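PDB 3Q9T: choline dehydrogenase and related flavoproteins from Aspergillus oryzae, which oxidises formate as a formate oxidase of the glucose-methanol-choline oxidoreductase family, using 8-formyl-FAD at its catalytic site. Local coordinates for residues 301-305 with 428-433. Residues are numbered along the deposited sequence.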
loop_
_atom_site.group_PDB
_atom_site.type_symbol
_atom_site.label_atom_id
_atom_site.label_comp_id
_atom_site.label_asym_id
_atom_site.label_seq_id
_atom_site.Cartn_x
_atom_site.Cartn_y
_atom_site.Cartn_z
ATOM N N GLY A 301 -14.962 -17.279 5.386
ATOM C CA GLY A 301 -14.084 -16.168 5.036
ATOM C C GLY A 301 -13.807 -15.224 6.208
ATOM O O GLY A 301 -12.884 -14.422 6.144
ATOM N N GLN A 302 -14.624 -15.294 7.264
ATOM C CA GLN A 302 -14.389 -14.490 8.469
ATOM C C GLN A 302 -13.341 -15.124 9.382
ATOM O O GLN A 302 -12.927 -16.262 9.157
ATOM C CB GLN A 302 -15.701 -14.276 9.226
ATOM C CG GLN A 302 -16.749 -13.579 8.383
ATOM C CD GLN A 302 -16.285 -12.212 7.883
ATOM O OE1 GLN A 302 -15.918 -11.340 8.673
ATOM N NE2 GLN A 302 -16.287 -12.031 6.566
ATOM N N ASN A 303 -12.896 -14.386 10.398
ATOM C CA ASN A 303 -11.929 -14.927 11.355
ATOM C C ASN A 303 -10.565 -15.249 10.760
ATOM O O ASN A 303 -9.835 -16.079 11.291
ATOM C CB ASN A 303 -12.479 -16.186 12.024
ATOM C CG ASN A 303 -13.892 -15.998 12.528
ATOM O OD1 ASN A 303 -14.170 -15.073 13.289
ATOM N ND2 ASN A 303 -14.801 -16.858 12.083
ATOM N N LEU A 304 -10.217 -14.601 9.656
ATOM C CA LEU A 304 -8.871 -14.741 9.120
ATOM C C LEU A 304 -7.874 -14.205 10.157
ATOM O O LEU A 304 -7.917 -13.024 10.512
ATOM C CB LEU A 304 -8.754 -13.964 7.818
ATOM C CG LEU A 304 -7.339 -13.744 7.319
ATOM C CD1 LEU A 304 -6.756 -15.088 6.946
ATOM C CD2 LEU A 304 -7.331 -12.773 6.152
ATOM N N MET A 305 -6.992 -15.074 10.657
ATOM C CA MET A 305 -5.977 -14.652 11.630
ATOM C C MET A 305 -4.584 -15.094 11.194
ATOM O O MET A 305 -4.386 -16.244 10.774
ATOM C CB MET A 305 -6.277 -15.198 13.030
ATOM C CG MET A 305 -5.547 -14.454 14.135
ATOM S SD MET A 305 -6.328 -12.863 14.539
ATOM C CE MET A 305 -5.092 -12.224 15.663
ATOM N N SER A 428 -5.117 -8.368 18.126
ATOM C CA SER A 428 -5.950 -7.679 17.142
ATOM C C SER A 428 -7.065 -8.602 16.646
ATOM O O SER A 428 -6.861 -9.813 16.516
ATOM C CB SER A 428 -5.111 -7.193 15.957
ATOM O OG SER A 428 -4.294 -6.109 16.341
ATOM N N ASP A 429 -8.247 -8.037 16.399
ATOM C CA ASP A 429 -9.338 -8.781 15.779
ATOM C C ASP A 429 -8.865 -9.372 14.453
ATOM O O ASP A 429 -7.935 -8.857 13.851
ATOM C CB ASP A 429 -10.539 -7.866 15.517
ATOM C CG ASP A 429 -11.331 -7.554 16.785
ATOM O OD1 ASP A 429 -11.183 -8.284 17.784
ATOM O OD2 ASP A 429 -12.098 -6.574 16.779
ATOM N N PRO A 430 -9.518 -10.448 14.002
ATOM C CA PRO A 430 -9.222 -11.095 12.722
ATOM C C PRO A 430 -9.593 -10.220 11.536
ATOM O O PRO A 430 -10.413 -9.316 11.665
ATOM C CB PRO A 430 -10.123 -12.332 12.734
ATOM C CG PRO A 430 -11.194 -12.026 13.716
ATOM C CD PRO A 430 -10.566 -11.156 14.756
ATOM N N GLY A 431 -8.983 -10.494 10.390
ATOM C CA GLY A 431 -9.388 -9.864 9.153
ATOM C C GLY A 431 -10.463 -10.711 8.492
ATOM O O GLY A 431 -11.197 -11.450 9.148
ATOM N N GLU A 432 -10.546 -10.618 7.177
ATOM C CA GLU A 432 -11.533 -11.392 6.441
ATOM C C GLU A 432 -11.081 -11.694 5.017
ATOM O O GLU A 432 -10.235 -10.992 4.434
ATOM C CB GLU A 432 -12.886 -10.657 6.424
ATOM C CG GLU A 432 -12.802 -9.197 5.936
ATOM C CD GLU A 432 -14.172 -8.549 5.806
ATOM O OE1 GLU A 432 -14.223 -7.340 5.479
ATOM O OE2 GLU A 432 -15.200 -9.245 6.016
ATOM N N VAL A 433 -11.639 -12.760 4.465
ATOM C CA VAL A 433 -11.537 -13.024 3.041
ATOM C C VAL A 433 -12.911 -12.813 2.418
ATOM O O VAL A 433 -13.889 -13.427 2.832
ATOM C CB VAL A 433 -11.083 -14.456 2.777
ATOM C CG1 VAL A 433 -11.245 -14.802 1.309
ATOM C CG2 VAL A 433 -9.653 -14.623 3.221
HETATM O O HOH W 1 -13.552 -11.637 10.608
#
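Ser428 opens 428-433 and meets Met305, whose CE lies 3.1 Å from Ser428 O. The Ser428 hydroxyl itself is hydrogen-bonded to Asp456. Asp429 points away from residues 301-305. Pro430 turns toward them: its CB sits 3.2 Å from Leu304 O and 4.2 Å from Met305 SD. Gly431 forms an antiparallel hydrogen-bonded pair with Leu304, though the short strands cross at 112°. Gly431 N donates to Leu304 O at 2.7 Å, and Leu304 N returns a weak bond to Gly431 O at 3.3 Å. A water accepts from Asn303 N and donates to Gly431 O and Gln302 OE1. Glu432 OE2 takes a hydrogen bond from Gln302 NE2 at 3.0 Å. Val433 N donates an almost straight bond to Gly301 O at 2.7 Å. Val433 CG2 lies 4.2 Å from Leu304 CD2, and both side chains touch Phe269 of helix 267-277, which carries the FAD-binding Glu270. Strand 431-434 is the middle of a small three-stranded antiparallel sheet, between 302-304 and 445-447. The positive phi of Asn303 (65°) breaks the regular strand course. Its N and Gly431 O, 3.6 Å apart, are therefore linked through water, while direct backbone bonds hold both ends of the pairing.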